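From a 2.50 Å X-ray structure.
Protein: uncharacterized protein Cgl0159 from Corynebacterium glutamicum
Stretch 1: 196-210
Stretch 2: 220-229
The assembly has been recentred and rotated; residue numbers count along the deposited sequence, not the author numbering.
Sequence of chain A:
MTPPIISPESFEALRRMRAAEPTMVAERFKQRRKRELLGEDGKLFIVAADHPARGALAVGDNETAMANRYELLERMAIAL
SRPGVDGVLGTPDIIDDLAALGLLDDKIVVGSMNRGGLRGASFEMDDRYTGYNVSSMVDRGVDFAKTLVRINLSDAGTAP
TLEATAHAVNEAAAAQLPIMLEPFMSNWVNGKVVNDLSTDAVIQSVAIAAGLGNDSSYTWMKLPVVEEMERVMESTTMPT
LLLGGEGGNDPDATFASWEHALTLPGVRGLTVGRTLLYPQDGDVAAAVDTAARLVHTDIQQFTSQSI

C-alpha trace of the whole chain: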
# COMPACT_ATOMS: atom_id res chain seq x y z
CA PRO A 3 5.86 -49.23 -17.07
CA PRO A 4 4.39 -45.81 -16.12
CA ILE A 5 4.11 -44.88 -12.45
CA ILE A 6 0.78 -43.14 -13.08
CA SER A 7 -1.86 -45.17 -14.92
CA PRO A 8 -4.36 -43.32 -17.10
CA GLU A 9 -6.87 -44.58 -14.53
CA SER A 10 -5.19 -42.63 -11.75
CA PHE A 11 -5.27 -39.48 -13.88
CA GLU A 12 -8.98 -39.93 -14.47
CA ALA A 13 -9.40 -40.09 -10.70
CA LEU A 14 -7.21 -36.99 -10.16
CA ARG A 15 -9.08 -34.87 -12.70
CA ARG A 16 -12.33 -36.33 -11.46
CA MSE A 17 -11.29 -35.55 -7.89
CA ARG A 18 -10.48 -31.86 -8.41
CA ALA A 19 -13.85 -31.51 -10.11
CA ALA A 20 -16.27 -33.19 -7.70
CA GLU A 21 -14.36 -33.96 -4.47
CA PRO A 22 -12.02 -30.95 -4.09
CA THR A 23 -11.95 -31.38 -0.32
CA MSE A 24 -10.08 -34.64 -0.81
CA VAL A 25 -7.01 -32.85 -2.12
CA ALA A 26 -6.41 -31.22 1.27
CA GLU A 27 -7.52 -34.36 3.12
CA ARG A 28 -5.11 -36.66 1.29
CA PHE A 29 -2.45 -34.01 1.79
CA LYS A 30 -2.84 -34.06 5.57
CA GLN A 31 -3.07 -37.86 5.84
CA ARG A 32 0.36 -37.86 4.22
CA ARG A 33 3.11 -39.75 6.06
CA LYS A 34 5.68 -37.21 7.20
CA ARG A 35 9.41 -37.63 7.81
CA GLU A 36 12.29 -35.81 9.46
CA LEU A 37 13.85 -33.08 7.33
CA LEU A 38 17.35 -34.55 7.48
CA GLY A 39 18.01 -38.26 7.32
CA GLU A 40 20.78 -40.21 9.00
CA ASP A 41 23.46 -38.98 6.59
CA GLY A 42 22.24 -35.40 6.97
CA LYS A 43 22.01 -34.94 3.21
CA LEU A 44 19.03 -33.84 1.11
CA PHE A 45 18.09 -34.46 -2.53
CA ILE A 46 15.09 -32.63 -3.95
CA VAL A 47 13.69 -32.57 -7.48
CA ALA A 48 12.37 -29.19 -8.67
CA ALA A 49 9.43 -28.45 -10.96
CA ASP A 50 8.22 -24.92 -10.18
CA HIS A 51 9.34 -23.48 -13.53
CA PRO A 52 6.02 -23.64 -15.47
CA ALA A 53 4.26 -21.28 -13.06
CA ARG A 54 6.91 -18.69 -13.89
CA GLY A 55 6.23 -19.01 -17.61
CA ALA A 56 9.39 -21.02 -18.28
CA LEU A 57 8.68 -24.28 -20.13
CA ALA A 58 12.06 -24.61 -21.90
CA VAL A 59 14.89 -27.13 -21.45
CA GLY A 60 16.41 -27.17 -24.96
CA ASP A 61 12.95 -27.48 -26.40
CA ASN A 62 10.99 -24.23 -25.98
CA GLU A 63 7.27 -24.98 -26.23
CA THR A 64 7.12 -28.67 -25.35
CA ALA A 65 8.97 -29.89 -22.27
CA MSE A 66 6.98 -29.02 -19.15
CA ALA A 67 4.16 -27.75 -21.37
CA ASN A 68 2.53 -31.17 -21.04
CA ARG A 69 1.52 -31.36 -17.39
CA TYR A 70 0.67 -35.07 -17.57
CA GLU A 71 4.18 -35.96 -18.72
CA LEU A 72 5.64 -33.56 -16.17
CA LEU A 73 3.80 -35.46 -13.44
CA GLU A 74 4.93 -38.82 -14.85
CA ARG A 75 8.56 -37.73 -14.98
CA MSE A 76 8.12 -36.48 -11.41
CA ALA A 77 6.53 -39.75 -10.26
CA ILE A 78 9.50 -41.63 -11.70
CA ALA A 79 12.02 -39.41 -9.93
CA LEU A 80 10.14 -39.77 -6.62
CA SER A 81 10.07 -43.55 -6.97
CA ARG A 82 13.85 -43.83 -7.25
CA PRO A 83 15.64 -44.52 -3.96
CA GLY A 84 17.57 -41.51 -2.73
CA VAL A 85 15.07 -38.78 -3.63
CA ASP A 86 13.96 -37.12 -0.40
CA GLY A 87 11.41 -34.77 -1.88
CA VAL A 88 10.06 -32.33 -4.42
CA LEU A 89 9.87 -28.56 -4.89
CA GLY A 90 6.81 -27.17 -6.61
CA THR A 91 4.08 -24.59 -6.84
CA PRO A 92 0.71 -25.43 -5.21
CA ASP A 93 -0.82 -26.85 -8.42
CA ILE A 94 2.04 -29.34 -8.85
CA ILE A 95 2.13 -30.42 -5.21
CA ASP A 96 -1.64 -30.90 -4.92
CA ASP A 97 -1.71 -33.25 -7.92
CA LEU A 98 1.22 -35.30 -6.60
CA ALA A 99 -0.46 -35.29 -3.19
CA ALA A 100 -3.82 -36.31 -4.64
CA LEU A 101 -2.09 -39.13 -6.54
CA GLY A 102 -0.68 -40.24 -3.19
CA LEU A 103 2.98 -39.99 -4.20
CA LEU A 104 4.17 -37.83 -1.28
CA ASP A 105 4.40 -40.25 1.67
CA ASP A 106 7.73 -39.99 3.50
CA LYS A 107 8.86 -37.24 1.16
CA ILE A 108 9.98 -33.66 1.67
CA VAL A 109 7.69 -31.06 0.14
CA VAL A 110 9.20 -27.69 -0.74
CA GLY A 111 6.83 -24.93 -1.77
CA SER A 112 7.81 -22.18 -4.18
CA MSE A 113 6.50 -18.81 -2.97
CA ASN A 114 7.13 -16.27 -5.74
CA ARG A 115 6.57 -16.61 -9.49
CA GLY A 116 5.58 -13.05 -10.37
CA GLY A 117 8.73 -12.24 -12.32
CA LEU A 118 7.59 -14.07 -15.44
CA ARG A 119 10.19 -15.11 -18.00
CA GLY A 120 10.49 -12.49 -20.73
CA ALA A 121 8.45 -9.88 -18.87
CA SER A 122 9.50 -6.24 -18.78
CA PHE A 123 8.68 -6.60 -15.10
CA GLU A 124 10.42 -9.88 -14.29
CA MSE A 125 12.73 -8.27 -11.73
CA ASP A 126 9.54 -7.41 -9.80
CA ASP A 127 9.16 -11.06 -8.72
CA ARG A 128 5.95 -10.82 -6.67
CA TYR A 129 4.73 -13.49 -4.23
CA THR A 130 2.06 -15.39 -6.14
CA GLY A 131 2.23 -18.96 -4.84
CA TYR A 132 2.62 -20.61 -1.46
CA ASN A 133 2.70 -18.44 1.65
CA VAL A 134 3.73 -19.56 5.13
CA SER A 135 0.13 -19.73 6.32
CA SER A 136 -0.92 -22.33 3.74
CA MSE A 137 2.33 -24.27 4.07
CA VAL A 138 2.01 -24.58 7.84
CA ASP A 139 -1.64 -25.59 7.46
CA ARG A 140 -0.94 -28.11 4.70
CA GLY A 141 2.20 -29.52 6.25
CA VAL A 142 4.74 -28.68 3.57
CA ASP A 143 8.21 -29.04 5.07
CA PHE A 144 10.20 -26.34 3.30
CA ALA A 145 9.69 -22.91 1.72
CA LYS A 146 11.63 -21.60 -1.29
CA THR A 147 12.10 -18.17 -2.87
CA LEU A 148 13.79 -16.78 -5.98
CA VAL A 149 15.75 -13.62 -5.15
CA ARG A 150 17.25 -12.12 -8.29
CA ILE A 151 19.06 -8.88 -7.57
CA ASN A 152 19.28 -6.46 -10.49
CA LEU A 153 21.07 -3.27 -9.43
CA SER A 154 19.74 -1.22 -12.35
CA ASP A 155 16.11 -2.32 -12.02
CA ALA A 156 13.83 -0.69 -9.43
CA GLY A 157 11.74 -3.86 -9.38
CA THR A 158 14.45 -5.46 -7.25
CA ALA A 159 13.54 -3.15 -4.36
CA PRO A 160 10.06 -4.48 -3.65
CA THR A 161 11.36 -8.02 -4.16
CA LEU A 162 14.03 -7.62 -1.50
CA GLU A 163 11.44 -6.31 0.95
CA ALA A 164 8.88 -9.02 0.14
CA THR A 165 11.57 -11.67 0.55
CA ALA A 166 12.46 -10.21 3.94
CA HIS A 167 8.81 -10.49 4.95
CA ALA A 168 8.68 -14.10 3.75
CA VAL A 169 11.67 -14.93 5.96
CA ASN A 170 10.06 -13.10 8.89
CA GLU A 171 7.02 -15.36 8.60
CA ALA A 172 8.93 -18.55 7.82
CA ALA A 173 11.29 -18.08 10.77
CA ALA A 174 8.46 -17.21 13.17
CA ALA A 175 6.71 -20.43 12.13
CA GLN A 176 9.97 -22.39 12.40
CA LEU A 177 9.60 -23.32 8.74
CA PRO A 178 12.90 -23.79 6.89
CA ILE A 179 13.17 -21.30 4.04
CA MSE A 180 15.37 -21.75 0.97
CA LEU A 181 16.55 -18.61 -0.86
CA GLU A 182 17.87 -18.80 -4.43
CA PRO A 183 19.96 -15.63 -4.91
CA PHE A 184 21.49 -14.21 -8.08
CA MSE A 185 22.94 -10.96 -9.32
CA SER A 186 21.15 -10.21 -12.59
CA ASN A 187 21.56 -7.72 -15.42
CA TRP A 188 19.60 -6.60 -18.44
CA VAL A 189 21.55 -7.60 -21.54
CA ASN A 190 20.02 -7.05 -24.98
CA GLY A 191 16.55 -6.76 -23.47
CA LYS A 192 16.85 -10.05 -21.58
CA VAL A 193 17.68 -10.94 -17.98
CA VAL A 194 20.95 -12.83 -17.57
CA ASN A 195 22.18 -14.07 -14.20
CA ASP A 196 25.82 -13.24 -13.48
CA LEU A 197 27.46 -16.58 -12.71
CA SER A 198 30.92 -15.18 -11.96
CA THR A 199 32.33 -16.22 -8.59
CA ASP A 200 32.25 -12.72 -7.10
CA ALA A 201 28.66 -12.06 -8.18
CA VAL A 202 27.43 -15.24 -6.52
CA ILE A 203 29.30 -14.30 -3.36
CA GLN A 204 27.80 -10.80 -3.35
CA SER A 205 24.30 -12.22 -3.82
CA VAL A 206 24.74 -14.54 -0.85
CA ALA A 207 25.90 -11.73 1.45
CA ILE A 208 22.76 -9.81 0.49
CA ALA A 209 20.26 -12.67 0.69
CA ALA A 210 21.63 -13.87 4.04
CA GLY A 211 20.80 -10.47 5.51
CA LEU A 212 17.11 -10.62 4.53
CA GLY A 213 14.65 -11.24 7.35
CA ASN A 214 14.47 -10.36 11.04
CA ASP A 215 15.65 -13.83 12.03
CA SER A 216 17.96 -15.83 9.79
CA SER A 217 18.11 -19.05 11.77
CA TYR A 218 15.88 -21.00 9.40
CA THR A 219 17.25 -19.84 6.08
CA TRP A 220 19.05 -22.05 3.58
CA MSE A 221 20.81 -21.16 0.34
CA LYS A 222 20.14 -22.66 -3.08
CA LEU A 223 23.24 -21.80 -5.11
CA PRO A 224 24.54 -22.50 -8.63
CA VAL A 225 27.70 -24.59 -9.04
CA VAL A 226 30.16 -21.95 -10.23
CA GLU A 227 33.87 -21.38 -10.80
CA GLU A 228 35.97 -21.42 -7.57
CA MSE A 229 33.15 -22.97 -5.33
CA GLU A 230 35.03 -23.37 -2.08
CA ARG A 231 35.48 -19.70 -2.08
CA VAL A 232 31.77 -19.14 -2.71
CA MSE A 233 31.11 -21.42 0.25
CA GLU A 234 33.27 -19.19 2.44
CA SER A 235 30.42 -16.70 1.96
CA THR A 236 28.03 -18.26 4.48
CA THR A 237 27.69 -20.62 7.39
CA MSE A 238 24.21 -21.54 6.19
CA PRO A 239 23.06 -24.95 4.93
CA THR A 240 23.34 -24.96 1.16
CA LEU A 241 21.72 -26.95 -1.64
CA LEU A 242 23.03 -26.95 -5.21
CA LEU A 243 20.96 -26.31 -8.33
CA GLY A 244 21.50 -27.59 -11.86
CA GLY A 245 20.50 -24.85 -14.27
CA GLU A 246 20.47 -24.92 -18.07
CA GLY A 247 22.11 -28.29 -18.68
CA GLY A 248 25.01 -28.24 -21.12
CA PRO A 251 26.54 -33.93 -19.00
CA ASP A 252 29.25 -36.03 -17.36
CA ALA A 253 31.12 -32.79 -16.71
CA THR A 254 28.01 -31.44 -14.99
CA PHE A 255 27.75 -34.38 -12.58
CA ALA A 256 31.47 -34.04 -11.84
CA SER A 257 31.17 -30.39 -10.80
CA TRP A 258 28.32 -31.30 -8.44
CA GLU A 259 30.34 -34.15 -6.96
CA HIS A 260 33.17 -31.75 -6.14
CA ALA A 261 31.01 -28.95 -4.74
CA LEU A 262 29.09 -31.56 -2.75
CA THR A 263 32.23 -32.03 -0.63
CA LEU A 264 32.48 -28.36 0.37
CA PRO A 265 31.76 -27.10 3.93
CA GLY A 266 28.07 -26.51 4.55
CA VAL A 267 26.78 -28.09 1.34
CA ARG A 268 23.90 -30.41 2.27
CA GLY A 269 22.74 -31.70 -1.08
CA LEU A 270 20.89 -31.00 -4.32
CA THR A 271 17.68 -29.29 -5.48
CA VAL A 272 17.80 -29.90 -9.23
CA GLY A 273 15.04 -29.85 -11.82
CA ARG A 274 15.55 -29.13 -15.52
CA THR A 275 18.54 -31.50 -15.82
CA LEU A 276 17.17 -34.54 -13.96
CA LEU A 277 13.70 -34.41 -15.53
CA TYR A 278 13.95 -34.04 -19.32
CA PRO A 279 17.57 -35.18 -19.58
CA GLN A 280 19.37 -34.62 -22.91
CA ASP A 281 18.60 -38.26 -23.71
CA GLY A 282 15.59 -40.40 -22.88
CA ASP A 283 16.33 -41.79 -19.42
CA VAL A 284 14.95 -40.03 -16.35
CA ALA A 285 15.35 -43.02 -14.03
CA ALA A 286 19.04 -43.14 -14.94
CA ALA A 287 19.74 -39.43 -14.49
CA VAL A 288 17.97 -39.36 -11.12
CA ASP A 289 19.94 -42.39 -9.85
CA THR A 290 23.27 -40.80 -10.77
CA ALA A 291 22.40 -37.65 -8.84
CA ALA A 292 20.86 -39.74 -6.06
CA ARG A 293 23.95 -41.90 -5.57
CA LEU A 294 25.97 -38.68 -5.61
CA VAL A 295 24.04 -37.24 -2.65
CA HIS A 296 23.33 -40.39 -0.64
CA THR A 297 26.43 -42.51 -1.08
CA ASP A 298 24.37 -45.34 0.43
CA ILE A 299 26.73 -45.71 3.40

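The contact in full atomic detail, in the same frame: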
# COMPACT_ATOMS: atom_id res chain seq x y z
N ASP A 196 24.37 -13.32 -13.46
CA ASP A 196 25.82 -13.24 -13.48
C ASP A 196 26.38 -14.42 -12.69
O ASP A 196 26.31 -14.42 -11.46
CB ASP A 196 26.29 -11.93 -12.84
CG ASP A 196 27.78 -11.71 -12.98
OD1 ASP A 196 28.52 -12.71 -13.03
OD2 ASP A 196 28.20 -10.54 -13.03
N LEU A 197 26.92 -15.41 -13.38
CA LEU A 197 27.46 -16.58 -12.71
C LEU A 197 28.93 -16.51 -12.33
O LEU A 197 29.54 -17.53 -12.03
CB LEU A 197 27.20 -17.83 -13.56
CG LEU A 197 25.72 -18.16 -13.78
CD1 LEU A 197 25.60 -19.43 -14.61
CD2 LEU A 197 25.04 -18.35 -12.43
N SER A 198 29.51 -15.32 -12.34
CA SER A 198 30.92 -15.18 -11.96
C SER A 198 31.00 -15.40 -10.45
O SER A 198 30.07 -15.06 -9.72
CB SER A 198 31.46 -13.80 -12.33
OG SER A 198 30.88 -12.79 -11.52
N THR A 199 32.12 -15.95 -10.00
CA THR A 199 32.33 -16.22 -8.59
C THR A 199 31.99 -15.06 -7.66
O THR A 199 31.26 -15.24 -6.68
CB THR A 199 33.79 -16.65 -8.33
OG1 THR A 199 34.14 -17.72 -9.20
CG2 THR A 199 33.96 -17.11 -6.88
N ASP A 200 32.51 -13.87 -7.96
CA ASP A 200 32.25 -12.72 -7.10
C ASP A 200 30.80 -12.27 -7.05
O ASP A 200 30.34 -11.77 -6.02
CB ASP A 200 33.14 -11.55 -7.51
CG ASP A 200 34.59 -11.77 -7.13
OD1 ASP A 200 34.84 -12.15 -5.96
OD2 ASP A 200 35.48 -11.56 -7.98
N ALA A 201 30.07 -12.45 -8.15
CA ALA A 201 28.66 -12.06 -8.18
C ALA A 201 27.86 -12.98 -7.27
O ALA A 201 27.01 -12.52 -6.50
CB ALA A 201 28.13 -12.11 -9.60
N VAL A 202 28.13 -14.28 -7.35
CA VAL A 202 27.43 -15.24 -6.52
C VAL A 202 27.68 -14.93 -5.05
O VAL A 202 26.76 -14.96 -4.23
CB VAL A 202 27.89 -16.68 -6.81
CG1 VAL A 202 27.21 -17.66 -5.86
CG2 VAL A 202 27.58 -17.05 -8.25
N ILE A 203 28.93 -14.62 -4.73
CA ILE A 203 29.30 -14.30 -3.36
C ILE A 203 28.55 -13.05 -2.88
O ILE A 203 28.02 -13.03 -1.76
CB ILE A 203 30.82 -14.08 -3.24
CG1 ILE A 203 31.53 -15.43 -3.36
CG2 ILE A 203 31.17 -13.39 -1.92
CD1 ILE A 203 33.04 -15.35 -3.37
N GLN A 204 28.49 -12.03 -3.72
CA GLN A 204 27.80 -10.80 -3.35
C GLN A 204 26.31 -11.04 -3.13
O GLN A 204 25.70 -10.44 -2.25
CB GLN A 204 27.99 -9.74 -4.43
CG GLN A 204 27.53 -8.35 -4.00
CD GLN A 204 27.61 -7.33 -5.12
OE1 GLN A 204 27.39 -6.14 -4.89
NE2 GLN A 204 27.94 -7.78 -6.32
N SER A 205 25.72 -11.92 -3.94
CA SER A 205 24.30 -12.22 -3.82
C SER A 205 24.00 -12.94 -2.52
O SER A 205 22.95 -12.74 -1.91
CB SER A 205 23.81 -13.06 -5.01
OG SER A 205 24.33 -14.37 -4.99
N VAL A 206 24.93 -13.79 -2.09
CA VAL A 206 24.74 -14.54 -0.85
C VAL A 206 24.79 -13.60 0.35
O VAL A 206 23.98 -13.71 1.27
CB VAL A 206 25.81 -15.62 -0.69
CG1 VAL A 206 25.67 -16.30 0.65
CG2 VAL A 206 25.67 -16.66 -1.80
N ALA A 207 25.75 -12.68 0.35
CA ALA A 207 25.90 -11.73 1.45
C ALA A 207 24.63 -10.89 1.60
O ALA A 207 24.24 -10.53 2.71
CB ALA A 207 27.10 -10.83 1.21
N ILE A 208 23.98 -10.60 0.48
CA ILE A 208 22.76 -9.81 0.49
C ILE A 208 21.57 -10.64 0.95
O ILE A 208 20.85 -10.24 1.87
CB ILE A 208 22.46 -9.22 -0.92
CG1 ILE A 208 23.53 -8.18 -1.28
CG2 ILE A 208 21.07 -8.60 -0.94
CD1 ILE A 208 23.46 -7.69 -2.70
N ALA A 209 21.37 -11.80 0.34
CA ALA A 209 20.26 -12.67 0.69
C ALA A 209 20.29 -13.08 2.17
O ALA A 209 19.27 -13.06 2.85
CB ALA A 209 20.26 -13.91 -0.19
N ALA A 210 21.47 -13.45 2.65
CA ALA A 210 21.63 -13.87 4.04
C ALA A 210 21.13 -12.82 5.02
O ALA A 210 20.65 -13.15 6.10
CB ALA A 210 23.10 -14.18 4.32
N TRP A 220 18.11 -21.24 4.33
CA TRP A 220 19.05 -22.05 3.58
C TRP A 220 19.37 -21.31 2.29
O TRP A 220 18.69 -20.35 1.93
CB TRP A 220 18.43 -23.40 3.21
CG TRP A 220 18.26 -24.36 4.34
CD1 TRP A 220 17.64 -24.12 5.53
CD2 TRP A 220 18.69 -25.72 4.37
NE1 TRP A 220 17.66 -25.25 6.31
CE2 TRP A 220 18.30 -26.25 5.62
CE3 TRP A 220 19.36 -26.55 3.46
CZ2 TRP A 220 18.56 -27.58 5.99
CZ3 TRP A 220 19.62 -27.87 3.83
CH2 TRP A 220 19.22 -28.37 5.08
N MSE A 221 20.41 -21.76 1.60
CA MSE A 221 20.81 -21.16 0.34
C MSE A 221 20.70 -22.22 -0.75
O MSE A 221 20.99 -23.39 -0.53
CB MSE A 221 22.26 -20.66 0.41
CG MSE A 221 22.50 -19.49 1.35
SE MSE A 221 21.87 -17.80 0.64
CE MSE A 221 20.35 -17.52 1.77
N LYS A 222 20.26 -21.79 -1.92
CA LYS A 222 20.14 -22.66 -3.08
C LYS A 222 21.05 -21.94 -4.07
O LYS A 222 20.66 -20.92 -4.65
CB LYS A 222 18.69 -22.69 -3.57
CG LYS A 222 18.41 -23.66 -4.70
CD LYS A 222 16.95 -23.56 -5.11
CE LYS A 222 16.65 -24.35 -6.37
NZ LYS A 222 15.28 -24.04 -6.87
N LEU A 223 22.26 -22.44 -4.24
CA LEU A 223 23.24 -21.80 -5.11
C LEU A 223 23.61 -22.58 -6.36
O LEU A 223 23.42 -23.80 -6.43
CB LEU A 223 24.52 -21.52 -4.32
CG LEU A 223 24.38 -20.80 -2.98
CD1 LEU A 223 25.76 -20.65 -2.35
CD2 LEU A 223 23.74 -19.44 -3.17
N PRO A 224 24.14 -21.87 -7.37
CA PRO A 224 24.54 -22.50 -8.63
C PRO A 224 26.00 -22.95 -8.51
O PRO A 224 26.81 -22.27 -7.87
CB PRO A 224 24.39 -21.36 -9.63
CG PRO A 224 24.85 -20.19 -8.83
CD PRO A 224 24.16 -20.40 -7.49
N VAL A 225 26.33 -24.10 -9.10
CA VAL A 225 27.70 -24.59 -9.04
C VAL A 225 28.49 -23.72 -10.00
O VAL A 225 28.31 -23.78 -11.22
CB VAL A 225 27.80 -26.06 -9.47
CG1 VAL A 225 29.24 -26.53 -9.39
CG2 VAL A 225 26.91 -26.90 -8.58
N VAL A 226 29.37 -22.89 -9.44
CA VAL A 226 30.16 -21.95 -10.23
C VAL A 226 31.66 -22.13 -10.06
O VAL A 226 32.13 -22.95 -9.27
CB VAL A 226 29.73 -20.51 -9.84
CG1 VAL A 226 30.67 -19.49 -10.44
CG2 VAL A 226 28.32 -20.26 -10.32
N GLU A 227 32.42 -21.36 -10.84
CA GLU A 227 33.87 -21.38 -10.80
C GLU A 227 34.34 -21.03 -9.38
O GLU A 227 33.73 -20.19 -8.73
CB GLU A 227 34.43 -20.35 -11.78
CG GLU A 227 35.77 -20.72 -12.37
CD GLU A 227 35.63 -21.78 -13.44
OE1 GLU A 227 35.14 -21.44 -14.54
OE2 GLU A 227 36.01 -22.94 -13.19
N GLU A 228 35.40 -21.68 -8.91
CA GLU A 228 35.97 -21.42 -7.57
C GLU A 228 34.96 -21.53 -6.37
O GLU A 228 34.93 -20.62 -5.54
CB GLU A 228 36.59 -20.01 -7.58
CG GLU A 228 38.03 -19.93 -8.05
CD GLU A 228 38.60 -18.53 -7.92
OE1 GLU A 228 38.26 -17.67 -8.76
OE2 GLU A 228 39.38 -18.29 -6.98
N MSE A 229 34.23 -22.65 -6.29
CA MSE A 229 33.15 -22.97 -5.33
C MSE A 229 33.42 -23.18 -3.86
O MSE A 229 32.48 -23.47 -3.06
CB MSE A 229 32.45 -24.25 -5.74
CG MSE A 229 31.26 -24.06 -6.68
SE MSE A 229 29.83 -23.05 -5.90
CE MSE A 229 28.76 -24.50 -5.22

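The helix that begins at Thr199 packs against the strand that includes Met221 and Leu223, running nearly antiparallel to it at 170° with the axes 10.0 Å apart at closest approach. That spacing leaves room for one layer of apolar side chains, and together the two stretches bury 507 Å². The contact is mostly hydrophobic, with a single hydrogen bond across it, at the start of the helix.

Alternation on the strand sets the first rule. Met221 and Leu223 point their CA-to-CB bonds toward the helix, while Trp220 and Lys222 lie out of its reach; the all-trans chain of Lys222 takes its NZ to a hydrogen bond elsewhere in the structure. The helix answers with Val202, Val206 and Ala209, spaced by four and three residues so that they recur on one face.

Both valines have chi1 near 180° (176° and 175°), the rotamer favoured for valine in a helix. At Val206 this spreads the two methyls over two strand residues: CG1 lies 4.1 Å from Met221 SE, and CG2 lies 3.7 Å from Leu223 CD2. A beta-branched residue thus fills the space between neighbouring inward side chains without a long reach. Leu223 meets it in an m, t conformation. Val202, one turn earlier, uses CG2 against both Pro224 CG at 4.2 Å and Val226 CG2 at 3.9 Å.

Met221, a selenomethionine, covers more ground. With chi1 and chi2 both m and chi3 at 108°, between wells, its chain folds so that SE sits by Val206 while CE comes within 4.1 Å of Ala209 CB. Alanine suits this place: its CB points toward the strand and meets the long, flexible side chain with a single methyl, so reach on one side is paired with smallness on the other.

Beyond the strand, Val226 turns toward the helix start with chi1 at 170°. Its CG2 is 4.2 Å from Leu197 CB, and Leu197 (m, t) extends CD2 to 4.0 Å from Pro224 CG. Leu197 remains exposed overall, so it closes the edge of the apolar patch. The compact ring of Pro224 serves both Leu197 and Val202.

The polar tie comes from Thr199. At chi1 = -53° (m), its OG1 donates to Glu227 O at 2.5 Å, a short bond that fastens the first helical turn to the loop and satisfies a hydroxyl on a buried residue. The same OG1 lies 3.7 Å from Glu228 CB. The acceptor is a backbone carbonyl, so the Glu227 side chain takes no part in the bond; its end leads away from the helix, as suits a charged group at an exposed position.

The helix start is also braced from within. Ser198, at the N-cap with chi1 = 69° (p), accepts a weak capping bond from Ala201 N to its OG at 3.5 Å. The same OG donates to Asp196 OD1 at 2.8 Å, and Ser198 N reaches that OD1 at 2.9 Å.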